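M32 carboxypeptidase (Pyrococcus furiosus, PDB 1KA2) removes amino acids one after another from the C-terminus of peptides, with broad specificity, as a cobalt-dependent metallocarboxypeptidase that forms a homodimer. Local coordinates at residues Tyr207-Glu210 with Trp211-Val215; Phe5-Glu8 with Thr9-Gln12; Asp337-Leu340 with Tyr341-Val345. One frame throughout, in Å; residues are numbered along the deposited sequence.

Interaction 1 (Tyr207-Glu210 with Trp211-Val215); sequences YERE and WMERV
Met212 lies across one face of the Tyr207 ring. Its CB approaches the ring at CE1, 3.8 Å away. CG comes closest: it sits over the middle of the ring, 3.4 Å from Tyr207 CD1, and makes a CH-pi contact. The bend at chi2 (-46°) sets SD 4.8 Å from the ring centroid, a Met-aromatic contact, and the bend at chi3 (-71°) turns CE away from the ring. Beyond the ring, Met212 packs on Phe260, Leu327 and helix 261-278. The contact spans the lead-in and the first turn of helix 209-223. Tyr207 and Glu208 belong to that lead-in, and Trp211 N returns to Glu208 O at 2.8 Å. The Trp211 indole folds back over the same backbone. Glu208 N lies above one indole face, and Glu208 CB makes a CH-pi contact with the five-membered ring. Tyr207 CB meets Trp211 CE3 at 3.6 Å. The outer side of the turn is charged. Arg209 NE reaches Glu213 OE2 at 3.5 Å in a salt bridge, its hydrogen bond weak, with guanidinium and carboxylate planes 88° apart. Glu210 OE1 and Arg214 NH1 form a long one at 3.9 Å, while Arg214 NE bonds to Asn326.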
loop_
_atom_site.group_PDB
_atom_site.type_symbol
_atom_site.label_atom_id
_atom_site.label_comp_id
_atom_site.label_asym_id
_atom_site.label_seq_id
_atom_site.Cartn_x
_atom_site.Cartn_y
_atom_site.Cartn_z
ATOM N N TYR A 207 -10.468 25.700 -13.393
ATOM C CA TYR A 207 -9.058 25.794 -13.031
ATOM C C TYR A 207 -8.330 24.537 -13.478
ATOM O O TYR A 207 -8.952 23.497 -13.692
ATOM C CB TYR A 207 -8.899 25.971 -11.518
ATOM C CG TYR A 207 -9.364 24.792 -10.687
ATOM C CD1 TYR A 207 -8.588 23.641 -10.572
ATOM C CD2 TYR A 207 -10.596 24.823 -10.034
ATOM C CE1 TYR A 207 -9.032 22.547 -9.827
ATOM C CE2 TYR A 207 -11.047 23.742 -9.294
ATOM C CZ TYR A 207 -10.265 22.605 -9.194
ATOM O OH TYR A 207 -10.736 21.518 -8.493
ATOM N N GLU A 208 -7.013 24.638 -13.642
ATOM C CA GLU A 208 -6.216 23.480 -14.030
ATOM C C GLU A 208 -5.706 22.839 -12.737
ATOM O O GLU A 208 -5.285 23.540 -11.816
ATOM C CB GLU A 208 -5.050 23.910 -14.927
ATOM C CG GLU A 208 -5.506 24.559 -16.229
ATOM C CD GLU A 208 -4.390 24.690 -17.244
ATOM O OE1 GLU A 208 -3.358 25.326 -16.926
ATOM O OE2 GLU A 208 -4.550 24.155 -18.365
ATOM N N ARG A 209 -5.760 21.512 -12.663
ATOM C CA ARG A 209 -5.334 20.797 -11.464
ATOM C C ARG A 209 -4.161 21.404 -10.692
ATOM O O ARG A 209 -4.292 21.733 -9.516
ATOM C CB ARG A 209 -5.008 19.342 -11.804
ATOM C CG ARG A 209 -4.606 18.520 -10.590
ATOM C CD ARG A 209 -4.625 17.032 -10.884
ATOM N NE ARG A 209 -3.869 16.287 -9.882
ATOM C CZ ARG A 209 -3.771 14.961 -9.842
ATOM N NH1 ARG A 209 -4.391 14.217 -10.754
ATOM N NH2 ARG A 209 -3.046 14.378 -8.896
ATOM N N GLU A 210 -3.022 21.560 -11.352
ATOM C CA GLU A 210 -1.841 22.095 -10.689
ATOM C C GLU A 210 -2.052 23.405 -9.939
ATOM O O GLU A 210 -1.390 23.646 -8.936
ATOM C CB GLU A 210 -0.691 22.249 -11.689
ATOM C CG GLU A 210 -0.152 20.921 -12.207
ATOM C CD GLU A 210 1.195 21.064 -12.906
ATOM O OE1 GLU A 210 2.137 21.581 -12.271
ATOM O OE2 GLU A 210 1.315 20.658 -14.084
ATOM N N TRP A 211 -2.962 24.249 -10.416
ATOM C CA TRP A 211 -3.218 25.519 -9.741
ATOM C C TRP A 211 -3.712 25.308 -8.311
ATOM O O TRP A 211 -3.172 25.888 -7.374
ATOM C CB TRP A 211 -4.269 26.349 -10.489
ATOM C CG TRP A 211 -3.872 26.827 -11.853
ATOM C CD1 TRP A 211 -2.633 26.761 -12.425
ATOM C CD2 TRP A 211 -4.727 27.463 -12.813
ATOM N NE1 TRP A 211 -2.665 27.314 -13.681
ATOM C CE2 TRP A 211 -3.935 27.754 -13.946
ATOM C CE3 TRP A 211 -6.083 27.819 -12.824
ATOM C CZ2 TRP A 211 -4.456 28.380 -15.084
ATOM C CZ3 TRP A 211 -6.603 28.444 -13.955
ATOM C CH2 TRP A 211 -5.790 28.717 -15.068
ATOM N N MET A 212 -4.745 24.480 -8.158
ATOM C CA MET A 212 -5.318 24.221 -6.846
ATOM C C MET A 212 -4.460 23.337 -5.967
ATOM O O MET A 212 -4.522 23.443 -4.741
ATOM C CB MET A 212 -6.720 23.615 -6.973
ATOM C CG MET A 212 -7.762 24.629 -7.405
ATOM S SD MET A 212 -7.583 26.158 -6.463
ATOM C CE MET A 212 -8.167 25.631 -4.868
ATOM N N GLU A 213 -3.658 22.464 -6.570
ATOM C CA GLU A 213 -2.816 21.619 -5.740
ATOM C C GLU A 213 -1.734 22.482 -5.093
ATOM O O GLU A 213 -1.200 22.138 -4.039
ATOM C CB GLU A 213 -2.239 20.417 -6.531
ATOM C CG GLU A 213 -1.249 20.688 -7.635
ATOM C CD GLU A 213 -0.937 19.422 -8.430
ATOM O OE1 GLU A 213 0.023 19.420 -9.224
ATOM O OE2 GLU A 213 -1.661 18.424 -8.268
ATOM N N ARG A 214 -1.443 23.627 -5.708
ATOM C CA ARG A 214 -0.468 24.555 -5.148
ATOM C C ARG A 214 -1.135 25.254 -3.955
ATOM O O ARG A 214 -0.500 25.511 -2.931
ATOM C CB ARG A 214 -0.034 25.601 -6.191
ATOM C CG ARG A 214 0.965 25.095 -7.238
ATOM C CD ARG A 214 1.695 26.254 -7.930
ATOM N NE ARG A 214 1.024 26.754 -9.129
ATOM C CZ ARG A 214 1.045 26.137 -10.307
ATOM N NH1 ARG A 214 1.703 24.996 -10.448
ATOM N NH2 ARG A 214 0.416 26.664 -11.348
ATOM N N VAL A 215 -2.424 25.556 -4.094
ATOM C CA VAL A 215 -3.164 26.212 -3.021
ATOM C C VAL A 215 -3.374 25.243 -1.855
ATOM O O VAL A 215 -3.112 25.592 -0.703
ATOM C CB VAL A 215 -4.530 26.744 -3.529
ATOM C CG1 VAL A 215 -5.393 27.171 -2.363
ATOM C CG2 VAL A 215 -4.310 27.947 -4.450
#

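Interaction 2 (Phe5-Glu8 with Thr9-Gln12); sequences FQNE and TIKQ
Glu8, Lys11 and Asn7 carry most of this contact, which is the N-terminal start of helix 8-36. Asn7 is the N-cap residue. Its CG stands anti to the backbone N (chi1 -179°), and this swings the amide toward the first turn, near the backbone N atoms of Thr9 and Ile10. The amide is probably modelled turned over, so its individual polar contacts are uncertain. The apolar part is clearer: Asn7 CB rests 3.4 Å from Ile10 CG1, and the two side chains cross at about a right angle. An alanine here would keep that CB contact but would probably leave the first-turn N-H groups without the amide beside them.

The backbone closes the turn. Lys11 N bonds to Asn7 O at 3.0 Å, and Gln12 N bonds to Glu8 O at the same length. Glu8 sits on the exposed side. Its chain bends at chi2 (53°), which curls the carboxylate back over the turn. There OE1 lies 4.0 Å from Lys11 CD and OE2 lies 3.6 Å from Gln12 CG. Glu8 OE1 stays 4.2 Å from Lys11 NZ, too far for a salt bridge, and any attraction is probably modest.

Two neighbouring helices pack against this start. Glu83 of helix 81-99 accepts hydrogen bonds from the backbone N of Gln6 and of Asn7. Phe5 and Ile10 pack on the same helix, while Thr9 and Gln12 touch helix 64-74. Lys11 runs extended beyond CG, back along the incoming loop. Its CG passes 3.3 Å from Asn7 O, and its CE passes 3.2 Å from Gln6 O.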
loop_
_atom_site.group_PDB
_atom_site.type_symbol
_atom_site.label_atom_id
_atom_site.label_comp_id
_atom_site.label_asym_id
_atom_site.label_seq_id
_atom_site.Cartn_x
_atom_site.Cartn_y
_atom_site.Cartn_z
ATOM N N PHE A 5 1.035 0.702 30.937
ATOM C CA PHE A 5 0.550 -0.669 30.907
ATOM C C PHE A 5 1.423 -1.479 31.840
ATOM O O PHE A 5 2.559 -1.825 31.512
ATOM C CB PHE A 5 0.585 -1.205 29.477
ATOM C CG PHE A 5 -0.224 -0.376 28.516
ATOM C CD1 PHE A 5 0.328 0.074 27.331
ATOM C CD2 PHE A 5 -1.527 0.000 28.833
ATOM C CE1 PHE A 5 -0.400 0.898 26.472
ATOM C CE2 PHE A 5 -2.267 0.823 27.983
ATOM C CZ PHE A 5 -1.705 1.274 26.801
ATOM N N GLN A 6 0.868 -1.758 33.018
ATOM C CA GLN A 6 1.561 -2.495 34.074
ATOM C C GLN A 6 1.043 -3.910 34.308
ATOM O O GLN A 6 1.820 -4.857 34.376
ATOM C CB GLN A 6 1.470 -1.705 35.387
ATOM C CG GLN A 6 0.084 -1.116 35.654
ATOM C CD GLN A 6 -0.153 -0.780 37.118
ATOM O OE1 GLN A 6 -0.217 -1.675 37.965
ATOM N NE2 GLN A 6 -0.282 0.512 37.423
ATOM N N ASN A 7 -0.271 -4.048 34.437
ATOM C CA ASN A 7 -0.871 -5.349 34.686
ATOM C C ASN A 7 -0.439 -6.437 33.707
ATOM O O ASN A 7 -0.422 -6.237 32.492
ATOM C CB ASN A 7 -2.389 -5.252 34.670
ATOM C CG ASN A 7 -3.042 -6.583 34.947
ATOM O OD1 ASN A 7 -2.978 -7.092 36.065
ATOM N ND2 ASN A 7 -3.656 -7.171 33.927
ATOM N N GLU A 8 -0.113 -7.598 34.261
ATOM C CA GLU A 8 0.331 -8.750 33.491
ATOM C C GLU A 8 -0.734 -9.284 32.533
ATOM O O GLU A 8 -0.421 -9.641 31.399
ATOM C CB GLU A 8 0.767 -9.856 34.449
ATOM C CG GLU A 8 1.274 -11.113 33.780
ATOM C CD GLU A 8 2.364 -10.834 32.776
ATOM O OE1 GLU A 8 3.159 -9.896 33.001
ATOM O OE2 GLU A 8 2.431 -11.564 31.765
ATOM N N THR A 9 -1.985 -9.350 32.984
ATOM C CA THR A 9 -3.065 -9.843 32.132
ATOM C C THR A 9 -3.247 -8.879 30.967
ATOM O O THR A 9 -3.502 -9.293 29.840
ATOM C CB THR A 9 -4.406 -9.976 32.909
ATOM O OG1 THR A 9 -4.327 -11.094 33.801
ATOM C CG2 THR A 9 -5.569 -10.184 31.952
ATOM N N ILE A 10 -3.102 -7.590 31.257
ATOM C CA ILE A 10 -3.227 -6.543 30.249
ATOM C C ILE A 10 -2.098 -6.675 29.210
ATOM O O ILE A 10 -2.335 -6.521 28.017
ATOM C CB ILE A 10 -3.173 -5.146 30.906
ATOM C CG1 ILE A 10 -4.354 -4.969 31.870
ATOM C CG2 ILE A 10 -3.194 -4.063 29.842
ATOM C CD1 ILE A 10 -5.712 -4.850 31.214
ATOM N N LYS A 11 -0.880 -6.975 29.659
ATOM C CA LYS A 11 0.243 -7.125 28.733
ATOM C C LYS A 11 0.070 -8.331 27.821
ATOM O O LYS A 11 0.419 -8.272 26.645
ATOM C CB LYS A 11 1.570 -7.299 29.474
ATOM C CG LYS A 11 2.080 -6.113 30.269
ATOM C CD LYS A 11 3.429 -6.505 30.886
ATOM C CE LYS A 11 3.847 -5.599 32.020
ATOM N NZ LYS A 11 5.079 -6.124 32.682
ATOM N N GLN A 12 -0.436 -9.436 28.367
ATOM C CA GLN A 12 -0.633 -10.640 27.567
ATOM C C GLN A 12 -1.624 -10.315 26.461
ATOM O O GLN A 12 -1.505 -10.795 25.343
ATOM C CB GLN A 12 -1.198 -11.788 28.410
ATOM C CG GLN A 12 -0.438 -12.114 29.689
ATOM C CD GLN A 12 -0.937 -13.398 30.334
ATOM O OE1 GLN A 12 -0.591 -14.498 29.897
ATOM N NE2 GLN A 12 -1.771 -13.264 31.361
#

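Interaction 3 (Asp337-Leu340 with Tyr341-Val345); sequences DVYL and YFNIV
Asn343 folds back on Tyr339 with both its backbone and its side chain, at the C-terminal end of helix 335-342. Tyr341 N bonds to Asp337 O at 3.1 Å and Phe342 N to Val338 O at 2.9 Å, the regular helical pattern. At Asn343 the pattern changes, as the chain leaves the helix. Its backbone N makes a weak bond to Tyr339 O and a second bond, 3.2 Å long, to Leu340 O. The side chain adds a third link to a carbonyl of the last turn: Asn343 ND2 reaches Tyr339 O at 3.1 Å. That bond is nearly straight, 173° at the hydrogen, and the acceptor lies in the amide plane. Tyr339 O is thus gripped by two donors of one residue, and ND2 also bonds to Arg311 O. These two carbonyls should hold the amide against rotation.

The same amide also lies over an aromatic ring. Asn343 ND2 is above one face of Tyr339, toward the rim, 3.5 Å from CE1. The ring and amide planes are 24° apart. Tyr339 CG is anti to the backbone N (chi1 -178°), which brings the ring alongside the residue one turn on. Val338 CG1 makes a CH-pi contact over one face of the Phe342 ring, 4.2 Å from its centroid. These two side chains lie side by side and point the same way. The Phe342 side chain is about 12 Å from that of the metal ligand His269, so this is structural packing near the site and not part of it.

Val338 and Phe342 pack on Val316 of helix 313-326, where Tyr339 touches Lys313, and Tyr341 OH bonds to Asp259 and to the backbone N of Arg261, the first residue of helix 261-278. Tyr339 OH bonds to Lys497 and Asn343 O to Tyr498, both in the C-terminal helix 488-498.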
loop_
_atom_site.group_PDB
_atom_site.type_symbol
_atom_site.label_atom_id
_atom_site.label_comp_id
_atom_site.label_asym_id
_atom_site.label_seq_id
_atom_site.Cartn_x
_atom_site.Cartn_y
_atom_site.Cartn_z
ATOM N N ASP A 337 -15.977 38.489 -1.846
ATOM C CA ASP A 337 -16.555 37.635 -2.872
ATOM C C ASP A 337 -16.239 36.186 -2.537
ATOM O O ASP A 337 -17.062 35.297 -2.738
ATOM C CB ASP A 337 -15.974 37.979 -4.245
ATOM C CG ASP A 337 -16.734 39.091 -4.941
ATOM O OD1 ASP A 337 -16.159 39.719 -5.857
ATOM O OD2 ASP A 337 -17.909 39.324 -4.584
ATOM N N VAL A 338 -15.034 35.953 -2.027
ATOM C CA VAL A 338 -14.626 34.608 -1.665
ATOM C C VAL A 338 -15.389 34.206 -0.417
ATOM O O VAL A 338 -15.821 33.060 -0.287
ATOM C CB VAL A 338 -13.101 34.519 -1.399
ATOM C CG1 VAL A 338 -12.725 33.092 -1.014
ATOM C CG2 VAL A 338 -12.323 34.951 -2.655
ATOM N N TYR A 339 -15.568 35.154 0.497
ATOM C CA TYR A 339 -16.304 34.861 1.715
ATOM C C TYR A 339 -17.730 34.409 1.396
ATOM O O TYR A 339 -18.121 33.306 1.768
ATOM C CB TYR A 339 -16.375 36.075 2.641
ATOM C CG TYR A 339 -17.093 35.745 3.924
ATOM C CD1 TYR A 339 -16.457 35.020 4.930
ATOM C CD2 TYR A 339 -18.437 36.076 4.101
ATOM C CE1 TYR A 339 -17.143 34.628 6.082
ATOM C CE2 TYR A 339 -19.134 35.685 5.246
ATOM C CZ TYR A 339 -18.484 34.963 6.231
ATOM O OH TYR A 339 -19.172 34.565 7.360
ATOM N N LEU A 340 -18.503 35.257 0.716
ATOM C CA LEU A 340 -19.887 34.921 0.372
ATOM C C LEU A 340 -19.960 33.577 -0.364
ATOM O O LEU A 340 -20.876 32.785 -0.158
ATOM C CB LEU A 340 -20.508 36.035 -0.488
ATOM C CG LEU A 340 -20.650 37.420 0.175
ATOM C CD1 LEU A 340 -21.121 38.440 -0.854
ATOM C CD2 LEU A 340 -21.636 37.353 1.347
ATOM N N TYR A 341 -18.975 33.334 -1.219
ATOM C CA TYR A 341 -18.882 32.098 -1.985
ATOM C C TYR A 341 -18.773 30.908 -1.024
ATOM O O TYR A 341 -19.530 29.940 -1.134
ATOM C CB TYR A 341 -17.657 32.199 -2.900
ATOM C CG TYR A 341 -17.241 30.944 -3.619
ATOM C CD1 TYR A 341 -18.173 30.152 -4.293
ATOM C CD2 TYR A 341 -15.896 30.576 -3.673
ATOM C CE1 TYR A 341 -17.773 29.024 -5.003
ATOM C CE2 TYR A 341 -15.483 29.454 -4.379
ATOM C CZ TYR A 341 -16.424 28.681 -5.044
ATOM O OH TYR A 341 -16.004 27.579 -5.757
ATOM N N PHE A 342 -17.855 31.002 -0.063
ATOM C CA PHE A 342 -17.638 29.938 0.920
ATOM C C PHE A 342 -18.805 29.721 1.882
ATOM O O PHE A 342 -18.846 28.718 2.588
ATOM C CB PHE A 342 -16.393 30.246 1.765
ATOM C CG PHE A 342 -15.093 29.789 1.154
ATOM C CD1 PHE A 342 -14.942 29.689 -0.223
ATOM C CD2 PHE A 342 -14.000 29.501 1.970
ATOM C CE1 PHE A 342 -13.725 29.313 -0.776
ATOM C CE2 PHE A 342 -12.780 29.126 1.426
ATOM C CZ PHE A 342 -12.644 29.032 0.049
ATOM N N ASN A 343 -19.749 30.655 1.917
ATOM C CA ASN A 343 -20.865 30.550 2.847
ATOM C C ASN A 343 -22.245 30.604 2.231
ATOM O O ASN A 343 -23.222 30.870 2.922
ATOM C CB ASN A 343 -20.745 31.644 3.900
ATOM C CG ASN A 343 -19.617 31.389 4.871
ATOM O OD1 ASN A 343 -19.833 30.855 5.948
ATOM N ND2 ASN A 343 -18.401 31.756 4.485
ATOM N N ILE A 344 -22.333 30.354 0.934
ATOM C CA ILE A 344 -23.619 30.362 0.271
ATOM C C ILE A 344 -24.594 29.475 1.044
ATOM O O ILE A 344 -24.191 28.548 1.756
ATOM C CB ILE A 344 -23.479 29.861 -1.175
ATOM C CG1 ILE A 344 -22.852 30.964 -2.027
ATOM C CG2 ILE A 344 -24.829 29.443 -1.730
ATOM C CD1 ILE A 344 -22.719 30.612 -3.478
ATOM N N VAL A 345 -25.879 29.791 0.934
ATOM C CA VAL A 345 -26.912 29.010 1.599
ATOM C C VAL A 345 -28.011 28.782 0.588
ATOM O O VAL A 345 -28.555 29.731 0.034
ATOM C CB VAL A 345 -27.493 29.731 2.819
ATOM C CG1 VAL A 345 -28.649 28.918 3.392
ATOM C CG2 VAL A 345 -26.412 29.916 3.872
#

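Overall arrangement
All three interactions are local turns at helix ends. Interactions 1 and 2 start helices 209-223 and 8-36, and interaction 3 ends helix 335-342. Interaction 3 is buried; the other two are partly buried, with charged side chains on their outer sides. Both 1 and 3 join backbone bonds to aromatic contacts, but 1 adds salt bridges and 3 a side-chain amide. Interactions 1 and 3 are neighbours, about 7 Å apart at their nearest atoms, and both pack on helix 313-326 and the region of Phe260. Interaction 2 is remote, its centre 54 Å from that of interaction 3 across the chain, and it packs on helices 64-74 and 81-99 instead.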